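Local coordinates for Serine/threonine/tyrosine-interacting protein (Homo sapiens, PDB 2R0B), which lacks phosphatase activity but acts as a nuclear anchor for the kinases ERK1 and ERK2, and binds the F-box of FBXW7 to block its assembly into the SCF ubiquitin ligase, at residues Glu70-Ile73 / Arg74-Met78; Ala138-Val141 / His142-Gln145; Glu146-Ala149 / Ile150-Ala153. All coordinates share one frame; numbering follows the deposited sequence.

Interaction 1: Glu70-Ile73 / Arg74-Met78; sequences ENII and RFFPM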
ATOM      1  N   GLU A  70      -5.118 -12.308 -10.013  1.00 18.85           N
ATOM      2  CA  GLU A  70      -5.554 -12.070  -8.633  1.00 18.28           C
ATOM      3  C   GLU A  70      -6.477 -10.846  -8.627  1.00 17.04           C
ATOM      4  O   GLU A  70      -6.208  -9.847  -9.284  1.00 16.79           O
ATOM      5  CB  GLU A  70      -4.347 -11.860  -7.707  1.00 18.37           C
ATOM      6  CG  GLU A  70      -4.678 -11.396  -6.270  1.00 19.96           C
ATOM      7  CD  GLU A  70      -5.474 -12.428  -5.479  1.00 22.20           C
ATOM      8  OE1 GLU A  70      -4.869 -13.092  -4.597  1.00 21.71           O
ATOM      9  OE2 GLU A  70      -6.687 -12.605  -5.775  1.00 22.13           O
ATOM     10  N   ASN A  71      -7.596 -10.954  -7.932  1.00 16.43           N
ATOM     11  CA  ASN A  71      -8.508  -9.828  -7.773  1.00 17.09           C
ATOM     12  C   ASN A  71      -8.080  -8.946  -6.610  1.00 16.76           C
ATOM     13  O   ASN A  71      -8.151  -9.355  -5.429  1.00 17.35           O
ATOM     14  CB  ASN A  71      -9.931 -10.354  -7.545  1.00 17.04           C
ATOM     15  CG  ASN A  71     -10.968  -9.250  -7.304  1.00 18.23           C
ATOM     16  OD1 ASN A  71     -10.652  -8.115  -6.919  1.00 17.25           O
ATOM     17  ND2 ASN A  71     -12.240  -9.603  -7.521  1.00 19.46           N
ATOM     18  N   ILE A  72      -7.638  -7.730  -6.931  1.00 15.62           N
ATOM     19  CA  ILE A  72      -7.385  -6.714  -5.890  1.00 15.33           C
ATOM     20  C   ILE A  72      -8.422  -5.586  -5.892  1.00 14.64           C
ATOM     21  O   ILE A  72      -8.576  -4.906  -4.892  1.00 13.35           O
ATOM     22  CB  ILE A  72      -5.972  -6.080  -5.992  1.00 15.68           C
ATOM     23  CG1 ILE A  72      -5.787  -5.316  -7.314  1.00 13.37           C
ATOM     24  CG2 ILE A  72      -4.894  -7.142  -5.762  1.00 14.77           C
ATOM     25  CD1 ILE A  72      -4.389  -4.618  -7.426  1.00 16.45           C
ATOM     26  N   ILE A  73      -9.130  -5.378  -7.001  1.00 13.76           N
ATOM     27  CA  ILE A  73     -10.172  -4.335  -7.035  1.00 15.31           C
ATOM     28  C   ILE A  73     -11.228  -4.519  -5.933  1.00 14.97           C
ATOM     29  O   ILE A  73     -11.719  -3.538  -5.373  1.00 14.60           O
ATOM     30  CB  ILE A  73     -10.811  -4.204  -8.447  1.00 14.23           C
ATOM     31  CG1 ILE A  73     -11.731  -2.985  -8.521  1.00 15.25           C
ATOM     32  CG2 ILE A  73     -11.521  -5.503  -8.844  1.00 17.10           C
ATOM     33  CD1 ILE A  73     -12.290  -2.716  -9.928  1.00 16.84           C
ATOM     34  N   ARG A  74     -11.543  -5.776  -5.593  1.00 15.46           N
ATOM     35  CA  ARG A  74     -12.478  -6.037  -4.494  1.00 15.67           C
ATOM     36  C   ARG A  74     -12.104  -5.339  -3.167  1.00 15.36           C
ATOM     37  O   ARG A  74     -12.987  -5.089  -2.334  1.00 15.76           O
ATOM     38  CB  ARG A  74     -12.645  -7.547  -4.265  1.00 15.30           C
ATOM     39  CG  ARG A  74     -11.350  -8.242  -3.829  1.00 17.58           C
ATOM     40  CD  ARG A  74     -11.494  -9.733  -3.766  1.00 19.24           C
ATOM     41  NE  ARG A  74     -10.189 -10.376  -3.723  1.00 20.79           N
ATOM     42  CZ  ARG A  74      -9.892 -11.448  -2.991  1.00 23.77           C
ATOM     43  NH1 ARG A  74     -10.799 -12.020  -2.210  1.00 23.56           N
ATOM     44  NH2 ARG A  74      -8.667 -11.949  -3.029  1.00 24.94           N
ATOM     45  N   PHE A  75     -10.815  -5.030  -2.981  1.00 14.48           N
ATOM     46  CA  PHE A  75     -10.343  -4.450  -1.711  1.00 13.33           C
ATOM     47  C   PHE A  75     -10.056  -2.938  -1.789  1.00 13.06           C
ATOM     48  O   PHE A  75      -9.795  -2.310  -0.734  1.00 12.37           O
ATOM     49  CB  PHE A  75      -9.077  -5.168  -1.178  1.00 13.03           C
ATOM     50  CG  PHE A  75      -9.312  -6.587  -0.690  1.00 14.70           C
ATOM     51  CD1 PHE A  75     -10.261  -6.858   0.292  1.00 15.55           C
ATOM     52  CD2 PHE A  75      -8.557  -7.643  -1.198  1.00 15.51           C
ATOM     53  CE1 PHE A  75     -10.477  -8.180   0.716  1.00 17.73           C
ATOM     54  CE2 PHE A  75      -8.749  -8.952  -0.771  1.00 18.42           C
ATOM     55  CZ  PHE A  75      -9.705  -9.222   0.194  1.00 17.01           C
ATOM     56  N   PHE A  76     -10.143  -2.333  -2.979  1.00 13.00           N
ATOM     57  CA  PHE A  76      -9.894  -0.893  -3.080  1.00 13.16           C
ATOM     58  C   PHE A  76     -10.776  -0.030  -2.146  1.00 14.18           C
ATOM     59  O   PHE A  76     -10.259   0.854  -1.502  1.00 14.19           O
ATOM     60  CB  PHE A  76      -9.937  -0.393  -4.537  1.00 13.46           C
ATOM     61  CG  PHE A  76      -8.804  -0.925  -5.398  1.00 13.49           C
ATOM     62  CD1 PHE A  76      -7.620  -1.378  -4.825  1.00 13.15           C
ATOM     63  CD2 PHE A  76      -8.909  -0.929  -6.778  1.00 13.32           C
ATOM     64  CE1 PHE A  76      -6.563  -1.870  -5.637  1.00 15.10           C
ATOM     65  CE2 PHE A  76      -7.869  -1.415  -7.589  1.00 13.22           C
ATOM     66  CZ  PHE A  76      -6.698  -1.870  -7.022  1.00 15.81           C
ATOM     67  N   PRO A  77     -12.109  -0.299  -2.069  1.00 14.56           N
ATOM     68  CA  PRO A  77     -12.919   0.490  -1.130  1.00 14.92           C
ATOM     69  C   PRO A  77     -12.461   0.362   0.320  1.00 14.97           C
ATOM     70  O   PRO A  77     -12.413   1.380   1.016  1.00 15.07           O
ATOM     71  CB  PRO A  77     -14.354  -0.057  -1.348  1.00 15.09           C
ATOM     72  CG  PRO A  77     -14.307  -0.562  -2.798  1.00 14.29           C
ATOM     73  CD  PRO A  77     -12.946  -1.222  -2.866  1.00 15.25           C
ATOM     74  N   MET A  78     -12.066  -0.855   0.718  1.00 13.71           N
ATOM     75  CA  MET A  78     -11.605  -1.183   2.066  0.50 13.41           C
ATOM     76  C   MET A  78     -10.353  -0.381   2.407  1.00 13.56           C
ATOM     77  O   MET A  78     -10.242   0.230   3.471  1.00 13.87           O
ATOM     78  CB  MET A  78     -11.318  -2.701   2.129  0.50 13.62           C
ATOM     79  CG  MET A  78     -10.734  -3.270   3.441  0.50 13.73           C
ATOM     80  SD  MET A  78     -10.559  -5.092   3.452  0.50 10.49           S
ATOM     81  CE  MET A  78     -12.162  -5.671   2.882  0.50 12.43           C
TER
HETATM   82  O   HOH W   1      -6.133 -13.977  -2.502  1.00 24.20           O

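Interaction 2: Ala138-Val141 / His142-Gln145; sequences AGFV and HQLQ. With SO4 (sulfate ion), chain C.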
ATOM      1  N   ALA A 138       0.343  -6.338 -15.080  1.00 15.12           N
ATOM      2  CA  ALA A 138      -0.629  -5.839 -16.047  1.00 14.53           C
ATOM      3  C   ALA A 138      -2.064  -6.056 -15.597  1.00 14.76           C
ATOM      4  O   ALA A 138      -2.935  -5.228 -15.882  1.00 14.75           O
ATOM      5  CB  ALA A 138      -0.389  -6.496 -17.429  1.00 15.21           C
ATOM      6  N   GLY A 139      -2.304  -7.132 -14.849  1.00 15.00           N
ATOM      7  CA  GLY A 139      -3.655  -7.421 -14.380  1.00 15.22           C
ATOM      8  C   GLY A 139      -4.085  -6.332 -13.418  1.00 14.62           C
ATOM      9  O   GLY A 139      -5.223  -5.846 -13.456  1.00 15.54           O
ATOM     10  N   PHE A 140      -3.139  -5.931 -12.578  1.00 14.24           N
ATOM     11  CA  PHE A 140      -3.341  -4.904 -11.575  1.00 14.31           C
ATOM     12  C   PHE A 140      -3.553  -3.545 -12.248  1.00 13.93           C
ATOM     13  O   PHE A 140      -4.365  -2.730 -11.783  1.00 14.89           O
ATOM     14  CB  PHE A 140      -2.127  -4.828 -10.639  1.00 13.41           C
ATOM     15  CG  PHE A 140      -1.999  -5.996  -9.695  1.00 13.68           C
ATOM     16  CD1 PHE A 140      -2.979  -6.986  -9.615  1.00 14.32           C
ATOM     17  CD2 PHE A 140      -0.876  -6.091  -8.858  1.00 13.62           C
ATOM     18  CE1 PHE A 140      -2.845  -8.046  -8.691  1.00 14.47           C
ATOM     19  CE2 PHE A 140      -0.740  -7.154  -7.951  1.00 12.55           C
ATOM     20  CZ  PHE A 140      -1.713  -8.125  -7.880  1.00 15.08           C
ATOM     21  N   VAL A 141      -2.838  -3.290 -13.340  1.00 14.26           N
ATOM     22  CA  VAL A 141      -3.015  -2.026 -14.059  1.00 14.36           C
ATOM     23  C   VAL A 141      -4.429  -1.929 -14.636  1.00 13.96           C
ATOM     24  O   VAL A 141      -5.128  -0.928 -14.438  1.00 12.97           O
ATOM     25  CB  VAL A 141      -1.978  -1.837 -15.149  1.00 14.11           C
ATOM     26  CG1 VAL A 141      -2.279  -0.542 -15.948  1.00 14.62           C
ATOM     27  CG2 VAL A 141      -0.587  -1.790 -14.544  1.00 14.94           C
ATOM     28  N   HIS A 142      -4.854  -2.982 -15.328  1.00 14.11           N
ATOM     29  CA  HIS A 142      -6.235  -3.055 -15.779  1.00 14.63           C
ATOM     30  C   HIS A 142      -7.240  -2.838 -14.644  1.00 13.70           C
ATOM     31  O   HIS A 142      -8.244  -2.142 -14.844  1.00 14.81           O
ATOM     32  CB  HIS A 142      -6.500  -4.377 -16.498  1.00 15.33           C
ATOM     33  CG  HIS A 142      -5.919  -4.432 -17.872  1.00 19.57           C
ATOM     34  ND1 HIS A 142      -6.696  -4.387 -19.013  1.00 25.04           N
ATOM     35  CD2 HIS A 142      -4.635  -4.476 -18.293  1.00 24.30           C
ATOM     36  CE1 HIS A 142      -5.914  -4.441 -20.077  1.00 24.94           C
ATOM     37  NE2 HIS A 142      -4.657  -4.487 -19.668  1.00 26.88           N
ATOM     38  N   GLN A 143      -6.994  -3.446 -13.477  1.00 13.00           N
ATOM     39  CA  GLN A 143      -7.962  -3.321 -12.368  1.00 13.40           C
ATOM     40  C   GLN A 143      -7.996  -1.908 -11.789  1.00 13.16           C
ATOM     41  O   GLN A 143      -9.055  -1.442 -11.348  1.00 13.66           O
ATOM     42  CB  GLN A 143      -7.706  -4.345 -11.265  1.00 12.92           C
ATOM     43  CG  GLN A 143      -8.068  -5.754 -11.674  1.00 13.09           C
ATOM     44  CD  GLN A 143      -7.726  -6.764 -10.623  1.00 13.99           C
ATOM     45  OE1 GLN A 143      -8.174  -6.676  -9.462  1.00 15.37           O
ATOM     46  NE2 GLN A 143      -6.945  -7.761 -11.023  1.00 15.26           N
ATOM     47  N   LEU A 144      -6.846  -1.230 -11.820  1.00 13.20           N
ATOM     48  CA  LEU A 144      -6.784   0.180 -11.421  1.00 13.92           C
ATOM     49  C   LEU A 144      -7.664   1.057 -12.324  1.00 13.41           C
ATOM     50  O   LEU A 144      -8.446   1.883 -11.849  1.00 14.67           O
ATOM     51  CB  LEU A 144      -5.332   0.644 -11.442  1.00 14.14           C
ATOM     52  CG  LEU A 144      -4.627   0.083 -10.204  1.00 14.38           C
ATOM     53  CD1 LEU A 144      -3.108   0.130 -10.381  1.00 14.69           C
ATOM     54  CD2 LEU A 144      -5.073   0.845  -8.929  1.00 13.87           C
ATOM     55  N   GLN A 145      -7.515   0.863 -13.632  1.00 14.05           N
ATOM     56  CA  GLN A 145      -8.341   1.533 -14.640  1.00 13.86           C
ATOM     57  C   GLN A 145      -9.834   1.205 -14.513  1.00 14.02           C
ATOM     58  O   GLN A 145     -10.708   2.081 -14.670  1.00 14.03           O
ATOM     59  CB  GLN A 145      -7.765   1.192 -16.027  1.00 14.20           C
ATOM     60  CG  GLN A 145      -6.303   1.670 -16.169  1.00 14.69           C
ATOM     61  CD  GLN A 145      -5.599   1.101 -17.396  1.00 14.99           C
ATOM     62  OE1 GLN A 145      -5.700  -0.090 -17.695  1.00 16.39           O
ATOM     63  NE2 GLN A 145      -4.875   1.959 -18.115  1.00 16.62           N
TER
HETATM   64  S   SO4 C   2      -4.710   5.790 -18.505  1.00 25.37           S
HETATM   65  O1  SO4 C   2      -5.640   6.860 -18.915  1.00 30.55           O
HETATM   66  O2  SO4 C   2      -5.551   4.885 -17.728  1.00 26.07           O
HETATM   67  O3  SO4 C   2      -4.144   5.170 -19.690  1.00 31.42           O
HETATM   68  O4  SO4 C   2      -3.676   6.422 -17.700  1.00 28.73           O

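Interaction 3: Glu146-Ala149 / Ile150-Ala153; sequences EYEA and IYLA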
ATOM      1  N   GLU A 146     -10.119  -0.050 -14.189  1.00 13.14           N
ATOM      2  CA  GLU A 146     -11.476  -0.543 -14.051  1.00 13.73           C
ATOM      3  C   GLU A 146     -12.160   0.137 -12.855  1.00 14.19           C
ATOM      4  O   GLU A 146     -13.335   0.453 -12.922  1.00 15.28           O
ATOM      5  CB  GLU A 146     -11.439  -2.072 -13.889  1.00 13.32           C
ATOM      6  CG  GLU A 146     -12.782  -2.786 -13.671  1.00 13.99           C
ATOM      7  CD  GLU A 146     -12.608  -4.217 -13.201  1.00 15.80           C
ATOM      8  OE1 GLU A 146     -11.481  -4.704 -13.129  1.00 16.73           O
ATOM      9  OE2 GLU A 146     -13.625  -4.873 -12.863  1.00 22.00           O
ATOM     10  N   TYR A 147     -11.407   0.364 -11.781  1.00 14.33           N
ATOM     11  CA  TYR A 147     -11.926   0.942 -10.559  1.00 14.60           C
ATOM     12  C   TYR A 147     -12.178   2.434 -10.800  1.00 14.85           C
ATOM     13  O   TYR A 147     -13.156   2.984 -10.305  1.00 14.62           O
ATOM     14  CB  TYR A 147     -10.935   0.700  -9.401  1.00 15.39           C
ATOM     15  CG  TYR A 147     -11.378   1.269  -8.064  1.00 16.13           C
ATOM     16  CD1 TYR A 147     -12.571   0.846  -7.459  1.00 17.03           C
ATOM     17  CD2 TYR A 147     -10.599   2.230  -7.408  1.00 15.92           C
ATOM     18  CE1 TYR A 147     -12.981   1.387  -6.228  1.00 19.39           C
ATOM     19  CE2 TYR A 147     -11.000   2.778  -6.184  1.00 16.90           C
ATOM     20  CZ  TYR A 147     -12.183   2.348  -5.598  1.00 18.17           C
ATOM     21  OH  TYR A 147     -12.589   2.880  -4.382  1.00 20.67           O
ATOM     22  N   GLU A 148     -11.310   3.076 -11.582  1.00 15.18           N
ATOM     23  CA  GLU A 148     -11.549   4.472 -11.921  1.00 15.76           C
ATOM     24  C   GLU A 148     -12.870   4.618 -12.681  1.00 16.37           C
ATOM     25  O   GLU A 148     -13.652   5.538 -12.418  1.00 16.37           O
ATOM     26  CB  GLU A 148     -10.388   5.064 -12.729  1.00 15.86           C
ATOM     27  CG  GLU A 148     -10.608   6.505 -13.124  1.00 16.05           C
ATOM     28  CD  GLU A 148      -9.574   7.052 -14.121  1.00 17.18           C
ATOM     29  OE1 GLU A 148      -9.292   6.392 -15.149  1.00 16.35           O
ATOM     30  OE2 GLU A 148      -9.055   8.182 -13.896  1.00 19.48           O
ATOM     31  N   ALA A 149     -13.135   3.691 -13.603  1.00 16.34           N
ATOM     32  CA  ALA A 149     -14.392   3.734 -14.343  1.00 16.47           C
ATOM     33  C   ALA A 149     -15.579   3.642 -13.359  1.00 17.39           C
ATOM     34  O   ALA A 149     -16.606   4.323 -13.521  1.00 17.67           O
ATOM     35  CB  ALA A 149     -14.415   2.630 -15.390  1.00 16.45           C
ATOM     36  N   ILE A 150     -15.425   2.824 -12.321  1.00 17.87           N
ATOM     37  CA  ILE A 150     -16.463   2.663 -11.310  1.00 18.24           C
ATOM     38  C   ILE A 150     -16.728   3.963 -10.574  1.00 17.84           C
ATOM     39  O   ILE A 150     -17.869   4.453 -10.562  1.00 19.15           O
ATOM     40  CB  ILE A 150     -16.131   1.524 -10.329  1.00 18.11           C
ATOM     41  CG1 ILE A 150     -16.109   0.208 -11.098  1.00 18.54           C
ATOM     42  CG2 ILE A 150     -17.156   1.498  -9.185  1.00 17.61           C
ATOM     43  CD1 ILE A 150     -15.772  -1.048 -10.259  1.00 18.88           C
ATOM     44  N   TYR A 151     -15.686   4.555  -9.988  1.00 18.04           N
ATOM     45  CA  TYR A 151     -15.930   5.713  -9.121  1.00 17.17           C
ATOM     46  C   TYR A 151     -16.259   7.004  -9.878  1.00 17.92           C
ATOM     47  O   TYR A 151     -16.848   7.944  -9.303  1.00 18.45           O
ATOM     48  CB  TYR A 151     -14.820   5.893  -8.047  1.00 17.16           C
ATOM     49  CG  TYR A 151     -13.388   6.176  -8.514  1.00 15.46           C
ATOM     50  CD1 TYR A 151     -13.048   7.367  -9.187  1.00 17.89           C
ATOM     51  CD2 TYR A 151     -12.357   5.299  -8.189  1.00 15.49           C
ATOM     52  CE1 TYR A 151     -11.725   7.635  -9.594  1.00 16.39           C
ATOM     53  CE2 TYR A 151     -11.039   5.562  -8.577  1.00 14.96           C
ATOM     54  CZ  TYR A 151     -10.725   6.726  -9.265  1.00 16.06           C
ATOM     55  OH  TYR A 151      -9.424   6.975  -9.667  1.00 17.17           O
ATOM     56  N   LEU A 152     -15.925   7.032 -11.174  1.00 18.54           N
ATOM     57  CA  LEU A 152     -16.223   8.177 -12.030  1.00 19.88           C
ATOM     58  C   LEU A 152     -17.637   8.119 -12.582  1.00 21.42           C
ATOM     59  O   LEU A 152     -18.165   9.144 -13.011  1.00 22.27           O
ATOM     60  CB  LEU A 152     -15.224   8.312 -13.184  1.00 19.27           C
ATOM     61  CG  LEU A 152     -13.802   8.815 -12.852  1.00 18.78           C
ATOM     62  CD1 LEU A 152     -13.033   9.007 -14.157  1.00 18.60           C
ATOM     63  CD2 LEU A 152     -13.824  10.121 -12.041  1.00 19.75           C
ATOM     64  N   ALA A 153     -18.231   6.923 -12.592  1.00 22.22           N
ATOM     65  CA  ALA A 153     -19.602   6.755 -13.094  1.00 23.74           C
ATOM     66  C   ALA A 153     -20.599   7.386 -12.145  1.00 24.90           C
ATOM     67  O   ALA A 153     -20.405   7.345 -10.930  1.00 27.20           O
ATOM     68  CB  ALA A 153     -19.914   5.282 -13.278  1.00 23.86           C
TER
HETATM   69  O   HOH W   2      -8.877   9.092 -11.234  1.00 18.00           O

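Interaction 1: Glu70-Ile73 / Arg74-Met78
Asn71 and Arg74 make a double polar clasp where the loop after strand 58-63 turns, through a 3-10 segment, into helix 76-88. The side-chain oxygen of Asn71 accepts the backbone N-H of Arg74 (OD1 to N 2.8 Å, in the carbonyl plane), and the arginine side chain folds back to return the grip. With CG wedged between its own backbone N and carbonyl carbon (chi1 63°), the extended Arg74 chain crosses the Asn71 amide at a slant and brings NE to Asn71 O at 2.8 Å in a nearly straight bond (175°). That oxygen lies at the guanidinium edge, in its plane, while Phe75 CE2 sits over the centre of one face. Glu70 adds a long salt bridge, OE2 to Arg74 NH2 at 3.4 Å; its OE1 takes a hydrogen bond from Ala65 N and another from a water that also reaches NH2 weakly.

In active dual specificity phosphatases the loop between this strand and this helix carries the general acid; here, in the pseudophosphatase domain, residues 70-73 form its run into the helix. Phe75 N and Phe76 N bond back to Ile72 O and Ile73 O. The Phe76 ring receives Ile73 CA over one face, 3.9 Å from the centroid, and its CZ meets Ile72 CG1 at 3.6 Å. Phe107 of helix 103-116 meets the same ring in an edge-to-face pair.

Interaction 2: Ala138-Val141 / His142-Gln145
His142 N bonds to Ala138 O (3.0 Å, 178°) in the first turn of helix 138-152, the C-terminal helix of this dual specificity phosphatase fold. The same i to i+4 pattern continues with Gln143 N to Gly139 O, Leu144 N to Phe140 O and Gln145 N to Val141 O, so all four carbonyls of 138-141 are engaged by the next turn.

The side chains then fold over these oxygens. In His142, chi1 of -75° puts CG beside the backbone N and carries the ring back toward Ala138, where its CD2 edge meets Ala138 O, 3.0 Å away and in the ring plane. Leu144 brings CG to 3.2 Å from Phe140 O, and its apolar end goes on to touch Ile109, Ala110 and Met113 of helix 103-116.

Among the polar ends, Gln143 runs extended past Gly139 and is claimed by the loop ahead of helix 76-88: OE1 accepts from Ile72 N and Ile73 N, and NE2 donates to Glu70 O. Gln145 passes Val141 obliquely, its OE1 3.9 Å from Val141 CG1. The other half of its amide faces a sulfate, probably from the crystallisation liquor and also held by Arg121 NH2: Gln145 NE2 donates to the sulfate O2 at 3.0 Å, with an angle of 153°.

Interaction 3: Glu146-Ala149 / Ile150-Ala153
Glu146 O takes the backbone N-H of Ile150 at 3.2 Å, and Ile150 CG1 leans against the same oxygen, in the last two turns of helix 138-152. Next comes Tyr147, which carries the aromatic half of the contact. Its CG stands anti to the backbone N (chi1 180°), directing the ring away from the backbone, where one of its faces meets the edge of Tyr151. The two rings form an edge-to-face pair, centroids 5.1 Å apart and planes at 81°, with the CD2 edge of Tyr151 over one face of Tyr147 and CE2 of Tyr147 3.5 Å from that atom. The Tyr147 hydroxyl is hydrogen-bonded to Glu114, while Phe76 makes a further edge-to-face pair with its ring.

At Glu148 the Tyr151 ring swings back over the backbone: chi1 of 63° turns it in between its own N and carbonyl carbon, and Glu148 CA ends up over one face, 3.7 Å from the centroid, a CH-pi contact. A water hydrogen-bonded to both Glu148 OE2 and Tyr151 OH, 2.7 Å from the latter, bridges carboxylate and hydroxyl, and Glu148 CG also touches Leu152 CD1 at 3.6 Å. With an alanine here instead of Tyr151, the Tyr147 face would probably lose its edge partner, Glu148 CA its ring cover, and the bridging water its hydroxyl. Ala149 O closes the series with a weak bond from Ala153 N. The Tyr147-Tyr151 pair is i to i+4 edge-to-face stacking along the last helix of the dual specificity phosphatase fold, on the side that meets helix 103-116.

From the N terminus, interaction 1 comes first, closing the turn that leads from the loop after strand 58-63 into helix 76-88. Interactions 2 and 3 follow much later, end to end on helix 138-152. All three are local and in series; none nests within or crosses another. Yet in space the last helix passes alongside interaction 1. Its first half meets the 70-73 loop through polar Gln143 and through Phe140, whose CD1 is 3.5 Å from Ile72 CD1. Its second half packs Tyr147 on Phe76 and Glu146 and Ile150 on Ile73 CD1. Together they join the C-terminal helix to the start of helix 76-88, with helix 103-116 also packed against all three contacts.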